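PDB 4MRU: SusD homolog from Bacteroides thetaiotaomicron, which probably binds mucin O-glycans at the bacterial outer membrane, as a SusD-like partner in glycan uptake, and can also bind magnesium. Local coordinates for residues K111-T116 against Y322-A327; R196-S201 against D237-H242; N478-L483 against G492-G497; K485-N490 against G496-W501. One frame throughout, in Å; residues are numbered along the deposited sequence. Where two conformers were deposited one is given.

Contact 1: K111-T116 against Y322-A327; sequences KLLRVT and YVWMTA. With EDO (1,2-ethanediol), chain F.
W324 of strand 322-325 reaches toward L113 and T116 on helix 104-125, and its indole does nearly all the touching. At the root of the side chain, CB lies 3.8 Å from C2 of a bound ethanediol, probably a remnant of crystallisation, and CG is a little farther from the same carbon. The outer end of the six-membered ring meets the helix: CH2 is 3.7 Å from L113 CD2, a methyl that arrives at the ring edge, near its plane, with the two side chains crossing at about a right angle. CZ3 looks obliquely toward T116 CG2, 4.5 Å away. T116 holds this methyl in place by turning OG1 beside its own backbone N (chi1 -56°), from where it donates to L112 O at 2.8 Å; T116 N reaches the same oxygen from the opposite face of the carbonyl plane. With an alanine here, L112 O would probably be left with one fewer donor and a gap would open beside the indole. The ethanediol donates from O2 to W324 O at 2.7 Å, and the diol is also hydrogen-bonded to R205 and N426. Across the two segments the attraction is therefore wholly apolar, while the T116 hydroxyl is satisfied inside its own helix and W324 O by the diol.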
loop_
_atom_site.group_PDB
_atom_site.type_symbol
_atom_site.label_atom_id
_atom_site.label_comp_id
_atom_site.label_asym_id
_atom_site.label_seq_id
_atom_site.Cartn_x
_atom_site.Cartn_y
_atom_site.Cartn_z
ATOM N N LYS A 111 -6.202 -19.428 -2.936
ATOM C CA LYS A 111 -6.228 -19.020 -1.548
ATOM C C LYS A 111 -5.254 -17.864 -1.269
ATOM O O LYS A 111 -5.584 -16.900 -0.622
ATOM C CB LYS A 111 -5.928 -20.277 -0.685
ATOM C CG LYS A 111 -6.007 -20.097 0.814
ATOM C CD LYS A 111 -5.895 -21.455 1.575
ATOM C CE LYS A 111 -7.080 -22.355 1.359
ATOM N NZ LYS A 111 -6.878 -23.652 2.048
ATOM N N LEU A 112 -4.033 -17.984 -1.757
ATOM C CA LEU A 112 -3.006 -16.982 -1.546
ATOM C C LEU A 112 -3.391 -15.667 -2.205
ATOM O O LEU A 112 -3.174 -14.619 -1.628
ATOM C CB LEU A 112 -1.654 -17.483 -2.105
ATOM C CG LEU A 112 -0.492 -16.519 -2.217
ATOM C CD1 LEU A 112 -0.193 -15.958 -0.829
ATOM C CD2 LEU A 112 0.740 -17.201 -2.805
ATOM N N LEU A 113 -4.006 -15.731 -3.389
ATOM C CA LEU A 113 -4.399 -14.524 -4.070
ATOM C C LEU A 113 -5.569 -13.870 -3.348
ATOM O O LEU A 113 -5.602 -12.648 -3.221
ATOM C CB LEU A 113 -4.758 -14.812 -5.506
ATOM C CG LEU A 113 -3.547 -15.147 -6.360
ATOM C CD1 LEU A 113 -4.027 -15.716 -7.664
ATOM C CD2 LEU A 113 -2.638 -13.933 -6.593
ATOM N N ARG A 114 -6.502 -14.660 -2.834
ATOM C CA ARG A 114 -7.598 -14.078 -2.081
ATOM C C ARG A 114 -7.082 -13.333 -0.830
ATOM O O ARG A 114 -7.533 -12.228 -0.523
ATOM C CB ARG A 114 -8.601 -15.132 -1.712
ATOM C CG ARG A 114 -9.625 -14.647 -0.696
ATOM C CD ARG A 114 -10.750 -15.653 -0.658
ATOM N NE ARG A 114 -11.671 -15.428 0.449
ATOM C CZ ARG A 114 -11.619 -16.031 1.624
ATOM N NH1 ARG A 114 -10.657 -16.910 1.939
ATOM N NH2 ARG A 114 -12.561 -15.754 2.508
ATOM N N VAL A 115 -6.162 -13.940 -0.097
ATOM C CA VAL A 115 -5.588 -13.266 1.028
ATOM C C VAL A 115 -4.919 -11.966 0.561
ATOM O O VAL A 115 -5.066 -10.922 1.179
ATOM C CB VAL A 115 -4.554 -14.141 1.759
ATOM C CG1 VAL A 115 -3.779 -13.317 2.760
ATOM C CG2 VAL A 115 -5.234 -15.332 2.436
ATOM N N THR A 116 -4.136 -12.035 -0.502
ATOM C CA THR A 116 -3.409 -10.863 -0.962
ATOM C C THR A 116 -4.371 -9.700 -1.316
ATOM O O THR A 116 -4.120 -8.563 -0.980
ATOM C CB THR A 116 -2.519 -11.245 -2.169
ATOM O OG1 THR A 116 -1.651 -12.321 -1.798
ATOM C CG2 THR A 116 -1.704 -10.057 -2.665
ATOM N N TYR A 322 2.645 -3.977 -12.549
ATOM C CA TYR A 322 2.205 -3.520 -11.267
ATOM C C TYR A 322 3.073 -4.187 -10.190
ATOM O O TYR A 322 3.195 -5.434 -10.178
ATOM C CB TYR A 322 0.740 -3.854 -11.048
ATOM C CG TYR A 322 -0.221 -3.219 -11.994
ATOM C CD1 TYR A 322 -0.761 -1.958 -11.738
ATOM C CD2 TYR A 322 -0.639 -3.879 -13.135
ATOM C CE1 TYR A 322 -1.681 -1.373 -12.610
ATOM C CE2 TYR A 322 -1.519 -3.283 -14.037
ATOM C CZ TYR A 322 -2.063 -2.034 -13.744
ATOM O OH TYR A 322 -2.961 -1.444 -14.624
ATOM N N VAL A 323 3.641 -3.400 -9.276
ATOM C CA VAL A 323 4.635 -3.920 -8.331
ATOM C C VAL A 323 3.943 -4.262 -7.035
ATOM O O VAL A 323 3.441 -3.370 -6.341
ATOM C CB VAL A 323 5.800 -2.908 -8.104
ATOM C CG1 VAL A 323 6.819 -3.431 -7.093
ATOM C CG2 VAL A 323 6.517 -2.559 -9.419
ATOM N N TRP A 324 3.895 -5.560 -6.702
ATOM C CA TRP A 324 3.252 -5.987 -5.456
ATOM C C TRP A 324 4.171 -5.950 -4.222
ATOM O O TRP A 324 3.821 -5.380 -3.227
ATOM C CB TRP A 324 2.769 -7.396 -5.581
ATOM C CG TRP A 324 1.651 -7.624 -6.564
ATOM C CD1 TRP A 324 1.110 -6.740 -7.416
ATOM C CD2 TRP A 324 0.974 -8.849 -6.762
ATOM N NE1 TRP A 324 0.107 -7.342 -8.157
ATOM C CE2 TRP A 324 0.001 -8.643 -7.745
ATOM C CE3 TRP A 324 1.087 -10.110 -6.184
ATOM C CZ2 TRP A 324 -0.863 -9.671 -8.179
ATOM C CZ3 TRP A 324 0.213 -11.107 -6.556
ATOM C CH2 TRP A 324 -0.743 -10.889 -7.557
HETATM N N MSE A 325 5.320 -6.602 -4.290
HETATM C CA MSE A 325 6.199 -6.729 -3.136
HETATM C C MSE A 325 7.603 -6.858 -3.625
HETATM O O MSE A 325 7.894 -7.650 -4.510
HETATM C CB MSE A 325 5.797 -7.949 -2.314
HETATM C CG MSE A 325 6.833 -8.111 -1.198
HETATM SE SE MSE A 325 6.332 -7.667 0.634
HETATM C CE MSE A 325 4.549 -8.535 0.561
ATOM N N THR A 326 8.495 -6.051 -3.032
ATOM C CA THR A 326 9.884 -6.048 -3.431
ATOM C C THR A 326 10.847 -6.417 -2.301
ATOM O O THR A 326 10.545 -6.346 -1.104
ATOM C CB THR A 326 10.323 -4.671 -3.911
ATOM O OG1 THR A 326 10.320 -3.770 -2.780
ATOM C CG2 THR A 326 9.431 -4.191 -5.039
ATOM N N ALA A 327 12.024 -6.817 -2.721
ATOM C CA ALA A 327 13.136 -7.073 -1.798
ATOM C C ALA A 327 13.414 -5.890 -0.898
ATOM O O ALA A 327 13.701 -6.082 0.264
ATOM C CB ALA A 327 14.376 -7.442 -2.577
HETATM C C1 EDO F . 0.029 -6.474 -2.286
HETATM O O1 EDO F . -0.722 -5.685 -1.357
HETATM C C2 EDO F . 0.546 -5.461 -3.248
HETATM O O2 EDO F . 1.390 -4.649 -2.451
#

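Contact 2: R196-S201 against D237-H242; sequences RLFLHS and DNALFH
The two-stranded antiparallel sheet of this TPR-like protein rests on helix 192-209 here, with A239 of strand 239-241 against F198 and D237, just before the strand, against L197. The F198 side chain leaves the helix with CG trans to the backbone N (chi1 168°), which carries its ring toward the strand. CD1 is the atom that touches, 3.6 Å from A239 CB, with CE1 at 4.1 Å; the methyl sits obliquely to the ring. T116 of helix 104-125 and M325 of strand 322-325 also touch this phenyl group, which is buried between the two helices and the sheet.

At the neighbouring helix position, L197 CD1 lies 3.6 Å from D237 OD2 and nearly as close to the carboxylate carbon. This is a van der Waals contact only, since the polar hold on D237 comes from Q194, which bonds OD1, while the Y188 hydroxyl is hydrogen-bonded to its backbone O. Within the helix, L197 O accepts from S201 N at 2.9 Å and from S201 OG at 2.7 Å, the hydroxyl standing above the carbonyl plane on the other face. S201 OG also accepts from I232 N. A239 pairs through its backbone with both W324 and M325, a classic beta bulge in the short antiparallel strand pair on which the helix packs.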
loop_
_atom_site.group_PDB
_atom_site.type_symbol
_atom_site.label_atom_id
_atom_site.label_comp_id
_atom_site.label_asym_id
_atom_site.label_seq_id
_atom_site.Cartn_x
_atom_site.Cartn_y
_atom_site.Cartn_z
ATOM N N ARG A 196 6.351 -19.133 -2.934
ATOM C CA ARG A 196 6.592 -19.292 -1.482
ATOM C C ARG A 196 7.350 -18.106 -0.855
ATOM O O ARG A 196 7.030 -17.685 0.252
ATOM C CB ARG A 196 7.327 -20.601 -1.158
ATOM C CG ARG A 196 6.453 -21.812 -1.484
ATOM C CD ARG A 196 7.075 -23.087 -0.942
ATOM N NE ARG A 196 6.963 -23.081 0.493
ATOM C CZ ARG A 196 7.943 -23.321 1.352
ATOM N NH1 ARG A 196 9.164 -23.625 0.954
ATOM N NH2 ARG A 196 7.669 -23.274 2.641
ATOM N N LEU A 197 8.346 -17.573 -1.554
ATOM C CA LEU A 197 9.043 -16.398 -1.084
ATOM C C LEU A 197 8.054 -15.266 -0.881
ATOM O O LEU A 197 8.055 -14.559 0.166
ATOM C CB LEU A 197 10.129 -15.975 -2.064
ATOM C CG LEU A 197 11.270 -16.984 -2.267
ATOM C CD1 LEU A 197 12.237 -16.428 -3.311
ATOM C CD2 LEU A 197 11.957 -17.264 -0.954
ATOM N N PHE A 198 7.189 -15.089 -1.870
ATOM C CA PHE A 198 6.208 -14.017 -1.773
ATOM C C PHE A 198 5.272 -14.264 -0.589
ATOM O O PHE A 198 4.962 -13.345 0.184
ATOM C CB PHE A 198 5.392 -13.871 -3.060
ATOM C CG PHE A 198 4.215 -12.999 -2.904
ATOM C CD1 PHE A 198 4.380 -11.622 -2.808
ATOM C CD2 PHE A 198 2.948 -13.530 -2.817
ATOM C CE1 PHE A 198 3.288 -10.790 -2.636
ATOM C CE2 PHE A 198 1.860 -12.706 -2.636
ATOM C CZ PHE A 198 2.034 -11.334 -2.572
ATOM N N LEU A 199 4.778 -15.479 -0.480
ATOM C CA LEU A 199 3.861 -15.798 0.638
ATOM C C LEU A 199 4.486 -15.491 1.989
ATOM O O LEU A 199 3.846 -14.913 2.874
ATOM C CB LEU A 199 3.461 -17.267 0.558
ATOM C CG LEU A 199 2.442 -17.844 1.514
ATOM C CD1 LEU A 199 1.770 -19.031 0.835
ATOM C CD2 LEU A 199 3.084 -18.261 2.817
ATOM N N HIS A 200 5.739 -15.888 2.158
ATOM C CA HIS A 200 6.460 -15.585 3.415
ATOM C C HIS A 200 6.670 -14.083 3.643
ATOM O O HIS A 200 6.644 -13.602 4.778
ATOM C CB HIS A 200 7.779 -16.321 3.440
ATOM C CG HIS A 200 7.626 -17.803 3.348
ATOM N ND1 HIS A 200 8.508 -18.605 2.638
ATOM C CD2 HIS A 200 6.647 -18.622 3.791
ATOM C CE1 HIS A 200 8.107 -19.860 2.724
ATOM N NE2 HIS A 200 6.965 -19.889 3.385
ATOM N N SER A 201 6.906 -13.353 2.568
ATOM C CA SER A 201 7.050 -11.924 2.642
ATOM C C SER A 201 5.709 -11.259 3.079
ATOM O O SER A 201 5.697 -10.374 3.880
ATOM C CB SER A 201 7.538 -11.374 1.297
ATOM O OG SER A 201 8.734 -12.037 0.886
ATOM N N ASP A 237 13.441 -11.762 -7.589
ATOM C CA ASP A 237 12.309 -12.465 -7.034
ATOM C C ASP A 237 11.125 -11.538 -6.667
ATOM O O ASP A 237 10.186 -11.990 -6.054
ATOM C CB ASP A 237 12.765 -13.274 -5.818
ATOM C CG ASP A 237 13.683 -14.428 -6.213
ATOM O OD1 ASP A 237 13.438 -14.990 -7.311
ATOM O OD2 ASP A 237 14.601 -14.783 -5.442
ATOM N N ASN A 238 11.200 -10.255 -6.995
ATOM C CA ASN A 238 10.112 -9.339 -6.689
ATOM C C ASN A 238 8.834 -9.861 -7.334
ATOM O O ASN A 238 8.890 -10.426 -8.433
ATOM C CB ASN A 238 10.399 -7.921 -7.224
ATOM C CG ASN A 238 11.567 -7.230 -6.513
ATOM O OD1 ASN A 238 11.993 -7.636 -5.439
ATOM N ND2 ASN A 238 12.046 -6.142 -7.106
ATOM N N ALA A 239 7.703 -9.623 -6.678
ATOM C CA ALA A 239 6.386 -10.002 -7.170
ATOM C C ALA A 239 5.818 -8.835 -7.983
ATOM O O ALA A 239 5.483 -7.785 -7.414
ATOM C CB ALA A 239 5.472 -10.318 -6.029
ATOM N N LEU A 240 5.763 -9.026 -9.299
ATOM C CA LEU A 240 5.243 -8.040 -10.210
ATOM C C LEU A 240 4.161 -8.702 -11.022
ATOM O O LEU A 240 4.364 -9.835 -11.518
ATOM C CB LEU A 240 6.314 -7.573 -11.168
ATOM C CG LEU A 240 7.304 -6.472 -10.825
ATOM C CD1 LEU A 240 7.946 -6.676 -9.491
ATOM C CD2 LEU A 240 8.326 -6.462 -11.963
ATOM N N PHE A 241 3.037 -8.011 -11.227
ATOM C CA PHE A 241 2.008 -8.481 -12.159
ATOM C C PHE A 241 2.312 -7.843 -13.500
ATOM O O PHE A 241 2.154 -6.635 -13.695
ATOM C CB PHE A 241 0.601 -8.165 -11.644
ATOM C CG PHE A 241 -0.507 -8.548 -12.572
ATOM C CD1 PHE A 241 -0.563 -9.822 -13.148
ATOM C CD2 PHE A 241 -1.542 -7.651 -12.831
ATOM C CE1 PHE A 241 -1.608 -10.195 -13.959
ATOM C CE2 PHE A 241 -2.593 -8.022 -13.649
ATOM C CZ PHE A 241 -2.621 -9.282 -14.220
ATOM N N HIS A 242 2.774 -8.664 -14.431
ATOM C CA HIS A 242 3.117 -8.216 -15.747
ATOM C C HIS A 242 1.890 -8.197 -16.633
ATOM O O HIS A 242 1.044 -9.122 -16.611
ATOM C CB HIS A 242 4.160 -9.166 -16.372
ATOM C CG HIS A 242 5.391 -9.327 -15.557
ATOM N ND1 HIS A 242 5.470 -10.227 -14.525
ATOM C CD2 HIS A 242 6.582 -8.687 -15.588
ATOM C CE1 HIS A 242 6.669 -10.167 -13.974
ATOM N NE2 HIS A 242 7.354 -9.225 -14.586
#

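Contact 3: N478-L483 against G492-G497; sequences NAINVL and GGDTGG
I480 and L483, one turn apart on helix 473-486, press on G493 and D494 of the loop that follows the helix. The close part is made of methyl groups against the loop backbone and the D494 CB. L483 CD2 lies 3.7 Å from G493 O and 4.1 Å from D494 CA, its CG swung trans to the backbone N (chi1 174°) so that the branch extends toward the loop. I480 meets D494 at about a right angle: CD1 comes to 3.9 Å from D494 CB, with CG1 at a similar distance, while CG2 faces the backbone from G493 CA to D494 N. The positive phi of G493 and its psi of about -125° by themselves call for glycine.

The loop is folded tightly at this point. D494 is the centre of an inverse gamma turn, closed by T495 N donating to G493 O at 2.8 Å, and an ST turn comes directly after it, where T495 OG1 accepts from G497 N at 3.1 Å with a bent N-H...O angle of 139°. The D494 carboxylate turns to other partners, R461 and Y464 at OD1 and Y469 at OD2, while its CB packs on I480.

Burial falls off across the contact. L483 and G493 are enclosed, L483 also packing on P127 and R461, whereas I480 and D494 are only partly covered and form the solvent side.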
loop_
_atom_site.group_PDB
_atom_site.type_symbol
_atom_site.label_atom_id
_atom_site.label_comp_id
_atom_site.label_asym_id
_atom_site.label_seq_id
_atom_site.Cartn_x
_atom_site.Cartn_y
_atom_site.Cartn_z
ATOM N N ASN A 478 -24.272 -4.639 12.525
ATOM C CA ASN A 478 -23.386 -5.452 13.362
ATOM C C ASN A 478 -21.917 -5.136 13.087
ATOM O O ASN A 478 -21.124 -5.044 14.012
ATOM C CB ASN A 478 -23.670 -6.967 13.175
ATOM C CG ASN A 478 -25.012 -7.365 13.762
ATOM O OD1 ASN A 478 -25.466 -6.772 14.748
ATOM N ND2 ASN A 478 -25.672 -8.367 13.162
ATOM N N ALA A 479 -21.562 -4.935 11.813
ATOM C CA ALA A 479 -20.187 -4.577 11.467
ATOM C C ALA A 479 -19.738 -3.294 12.179
ATOM O O ALA A 479 -18.609 -3.197 12.674
ATOM C CB ALA A 479 -20.035 -4.407 9.983
ATOM N N ILE A 480 -20.618 -2.301 12.207
ATOM C CA ILE A 480 -20.227 -1.005 12.775
ATOM C C ILE A 480 -20.049 -1.162 14.274
ATOM O O ILE A 480 -19.132 -0.604 14.829
ATOM C CB ILE A 480 -21.245 0.066 12.470
ATOM C CG1 ILE A 480 -21.210 0.344 10.957
ATOM C CG2 ILE A 480 -20.925 1.306 13.254
ATOM C CD1 ILE A 480 -22.326 1.212 10.462
ATOM N N ASN A 481 -20.886 -1.980 14.903
ATOM C CA ASN A 481 -20.707 -2.312 16.309
ATOM C C ASN A 481 -19.391 -3.014 16.617
ATOM O O ASN A 481 -18.752 -2.655 17.599
ATOM C CB ASN A 481 -21.912 -3.122 16.834
ATOM C CG ASN A 481 -23.148 -2.242 17.012
ATOM O OD1 ASN A 481 -23.053 -1.022 17.027
ATOM N ND2 ASN A 481 -24.302 -2.854 17.083
ATOM N N VAL A 482 -18.969 -3.923 15.736
ATOM C CA VAL A 482 -17.689 -4.597 15.822
ATOM C C VAL A 482 -16.528 -3.629 15.605
ATOM O O VAL A 482 -15.584 -3.645 16.377
ATOM C CB VAL A 482 -17.592 -5.788 14.819
ATOM C CG1 VAL A 482 -16.193 -6.363 14.774
ATOM C CG2 VAL A 482 -18.592 -6.870 15.223
ATOM N N LEU A 483 -16.640 -2.738 14.617
ATOM C CA LEU A 483 -15.641 -1.688 14.412
ATOM C C LEU A 483 -15.450 -0.839 15.658
ATOM O O LEU A 483 -14.312 -0.598 16.091
ATOM C CB LEU A 483 -16.084 -0.803 13.240
ATOM C CG LEU A 483 -15.283 0.444 12.931
ATOM C CD1 LEU A 483 -13.964 0.086 12.272
ATOM C CD2 LEU A 483 -16.075 1.338 11.987
ATOM N N GLY A 492 -17.214 8.357 16.276
ATOM C CA GLY A 492 -18.558 8.361 15.731
ATOM C C GLY A 492 -18.906 7.140 14.908
ATOM O O GLY A 492 -19.853 7.180 14.092
ATOM N N GLY A 493 -18.181 6.055 15.055
ATOM C CA GLY A 493 -18.590 4.834 14.377
ATOM C C GLY A 493 -18.019 4.773 12.976
ATOM O O GLY A 493 -16.787 4.851 12.808
ATOM N N ASP A 494 -18.891 4.609 11.976
ATOM C CA ASP A 494 -18.435 4.422 10.590
ATOM C C ASP A 494 -18.038 5.769 9.983
ATOM O O ASP A 494 -18.756 6.333 9.175
ATOM C CB ASP A 494 -19.493 3.738 9.734
ATOM C CG ASP A 494 -19.064 3.514 8.300
ATOM O OD1 ASP A 494 -17.856 3.320 8.018
ATOM O OD2 ASP A 494 -19.974 3.453 7.420
ATOM N N THR A 495 -16.873 6.246 10.407
ATOM C CA THR A 495 -16.291 7.465 9.879
ATOM C C THR A 495 -14.833 7.247 9.526
ATOM O O THR A 495 -14.198 6.314 9.980
ATOM C CB THR A 495 -16.338 8.579 10.893
ATOM O OG1 THR A 495 -15.387 8.319 11.964
ATOM C CG2 THR A 495 -17.738 8.726 11.500
ATOM N N GLY A 496 -14.279 8.203 8.811
ATOM C CA GLY A 496 -12.871 8.221 8.519
ATOM C C GLY A 496 -11.975 8.455 9.745
ATOM O O GLY A 496 -10.771 8.286 9.628
ATOM N N GLY A 497 -12.523 8.899 10.870
ATOM C CA GLY A 497 -11.732 9.131 12.068
ATOM C C GLY A 497 -11.505 7.930 12.983
ATOM O O GLY A 497 -10.571 7.896 13.807
#

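Contact 4: K485-N490 against G496-W501; sequences KESSNN and GGTHVW
Two first torsions set up the contact: chi1 of -169° points S487 OG at the H499 backbone, and chi1 of -71° puts the H499 imidazole beneath N489. S487 OG donates to H499 O at 2.7 Å, in the carbonyl plane on a lone pair, and accepts from N489 N at 3.1 Å, which closes an ST turn. The next link runs the other way, H499 N to N489 O at 3.1 Å and nearly straight (165°). Over the imidazole, N489 CB stands 3.8 Å from the ring centroid and almost on its normal, a CH-pi contact, while the amide beyond it is steeply inclined to the ring. H499 ND1 and S488 OG both bond D503 O, tying the ring to the chain farther on.

On the other side of S487, the E486 carboxylate lies almost parallel to the W501 indole, with OE2 3.6 Å from W501 CB, and E486 O meets the edge of that ring at CD1, 3.5 Å away. A water accepts a hydrogen bond from W501 N and donates one to E486 OE1 at 2.8 Å; Q152 N and K153 N also bond this carboxylate. A second water joins S488 N to V500 O.

Replacing H499 by an alanine would probably strip N489 CB of its ring face and leave D503 O without one of its donors. The two segments are thus joined by one backbone bond, a serine hydroxyl and two waters, with the imidazole and indole side chains supplying much of the buried surface.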
loop_
_atom_site.group_PDB
_atom_site.type_symbol
_atom_site.label_atom_id
_atom_site.label_comp_id
_atom_site.label_asym_id
_atom_site.label_seq_id
_atom_site.Cartn_x
_atom_site.Cartn_y
_atom_site.Cartn_z
ATOM N N LYS A 485 -16.233 -1.657 18.867
ATOM C CA LYS A 485 -15.687 -2.452 19.944
ATOM C C LYS A 485 -14.183 -2.754 19.788
ATOM O O LYS A 485 -13.439 -2.755 20.784
ATOM C CB LYS A 485 -16.464 -3.773 20.067
ATOM C CG LYS A 485 -17.787 -3.646 20.822
ATOM C CD LYS A 485 -18.475 -4.997 21.047
ATOM C CE LYS A 485 -17.884 -5.743 22.245
ATOM N NZ LYS A 485 -18.680 -6.921 22.706
ATOM N N GLU A 486 -13.755 -3.028 18.556
ATOM C CA GLU A 486 -12.358 -3.289 18.228
ATOM C C GLU A 486 -11.424 -2.082 18.258
ATOM O O GLU A 486 -10.214 -2.268 18.217
ATOM C CB GLU A 486 -12.209 -3.803 16.792
ATOM C CG GLU A 486 -12.629 -5.201 16.507
ATOM C CD GLU A 486 -12.009 -5.708 15.197
ATOM O OE1 GLU A 486 -12.322 -5.192 14.074
ATOM O OE2 GLU A 486 -11.233 -6.661 15.320
ATOM N N SER A 487 -11.965 -0.862 18.261
ATOM C CA SER A 487 -11.195 0.351 18.006
ATOM C C SER A 487 -10.567 0.879 19.278
ATOM O O SER A 487 -11.216 0.933 20.319
ATOM C CB SER A 487 -12.073 1.457 17.412
ATOM O OG SER A 487 -11.294 2.570 16.924
ATOM N N SER A 488 -9.310 1.293 19.177
ATOM C CA SER A 488 -8.671 2.019 20.275
ATOM C C SER A 488 -9.130 3.471 20.298
ATOM O O SER A 488 -8.851 4.187 21.243
ATOM C CB SER A 488 -7.159 1.960 20.124
ATOM O OG SER A 488 -6.705 2.707 19.000
ATOM N N ASN A 489 -9.823 3.911 19.240
ATOM C CA ASN A 489 -10.245 5.295 19.144
ATOM C C ASN A 489 -11.423 5.459 18.209
ATOM O O ASN A 489 -11.260 5.666 17.010
ATOM C CB ASN A 489 -9.083 6.168 18.681
ATOM C CG ASN A 489 -9.425 7.633 18.691
ATOM O OD1 ASN A 489 -10.476 8.049 19.177
ATOM N ND2 ASN A 489 -8.550 8.427 18.133
ATOM N N ASN A 490 -12.601 5.339 18.780
ATOM C CA ASN A 490 -13.853 5.480 18.049
ATOM C C ASN A 490 -14.179 6.936 17.890
ATOM O O ASN A 490 -14.181 7.693 18.866
ATOM C CB ASN A 490 -14.980 4.775 18.784
ATOM C CG ASN A 490 -16.315 4.956 18.108
ATOM O OD1 ASN A 490 -16.425 4.932 16.874
ATOM N ND2 ASN A 490 -17.343 5.082 18.902
ATOM N N GLY A 496 -14.279 8.203 8.811
ATOM C CA GLY A 496 -12.871 8.221 8.519
ATOM C C GLY A 496 -11.975 8.455 9.745
ATOM O O GLY A 496 -10.771 8.286 9.628
ATOM N N GLY A 497 -12.523 8.899 10.870
ATOM C CA GLY A 497 -11.732 9.131 12.068
ATOM C C GLY A 497 -11.505 7.930 12.983
ATOM O O GLY A 497 -10.571 7.896 13.807
ATOM N N THR A 498 -12.345 6.929 12.826
ATOM C CA THR A 498 -12.338 5.787 13.714
ATOM C C THR A 498 -11.163 4.889 13.350
ATOM O O THR A 498 -10.959 4.609 12.184
ATOM C CB THR A 498 -13.670 5.036 13.611
ATOM O OG1 THR A 498 -14.709 5.841 14.191
ATOM C CG2 THR A 498 -13.622 3.719 14.357
ATOM N N HIS A 499 -10.395 4.446 14.350
ATOM C CA HIS A 499 -9.235 3.598 14.087
ATOM C C HIS A 499 -9.686 2.162 13.812
ATOM O O HIS A 499 -10.544 1.611 14.526
ATOM C CB HIS A 499 -8.256 3.590 15.275
ATOM C CG HIS A 499 -7.496 4.874 15.469
ATOM N ND1 HIS A 499 -6.278 4.915 16.107
ATOM C CD2 HIS A 499 -7.775 6.154 15.113
ATOM C CE1 HIS A 499 -5.841 6.166 16.138
ATOM N NE2 HIS A 499 -6.729 6.933 15.549
ATOM N N VAL A 500 -9.039 1.527 12.857
ATOM C CA VAL A 500 -9.153 0.075 12.700
ATOM C C VAL A 500 -8.395 -0.613 13.841
ATOM O O VAL A 500 -7.534 -0.001 14.481
ATOM C CB VAL A 500 -8.667 -0.433 11.303
ATOM C CG1 VAL A 500 -9.386 0.336 10.166
ATOM C CG2 VAL A 500 -7.185 -0.312 11.157
ATOM N N TRP A 501 -8.657 -1.915 14.007
ATOM C CA TRP A 501 -8.156 -2.646 15.181
ATOM C C TRP A 501 -6.635 -2.595 15.354
ATOM O O TRP A 501 -6.172 -2.436 16.467
ATOM C CB TRP A 501 -8.648 -4.109 15.137
ATOM C CG TRP A 501 -7.980 -5.011 16.134
ATOM C CD1 TRP A 501 -8.172 -5.043 17.476
ATOM C CD2 TRP A 501 -7.026 -6.026 15.836
ATOM N NE1 TRP A 501 -7.376 -6.015 18.046
ATOM C CE2 TRP A 501 -6.641 -6.607 17.051
ATOM C CE3 TRP A 501 -6.443 -6.491 14.653
ATOM C CZ2 TRP A 501 -5.731 -7.657 17.113
ATOM C CZ3 TRP A 501 -5.499 -7.523 14.728
ATOM C CH2 TRP A 501 -5.181 -8.094 15.949
HETATM O O HOH W 1 -11.248 -2.876 13.013
HETATM O O HOH W 2 -7.584 0.659 17.200
#

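In the fold
Contacts 1 and 2 form one neighbourhood, their centres 6 Å apart: strands 322-325 and 239-241 pair in the same antiparallel sheet, and helices 104-125 and 192-209 pack against it. Along the chain contact 2 is nested inside the loop closed by contact 1. Contacts 3 and 4 follow later, their centres 7 Å apart. Both use helix 473-486 and the loop after it, share G496 and G497, and are joined by T498 OG1 and G493 O, 2.7 Å apart. Contact 2 and this C-terminal pair lie on opposite sides of the chain's centre, about 31 to 33 Å apart between centres, so the sheet-on-helix packing and the C-terminal loop belong to separate regions of the mainly helical SusD-like fold.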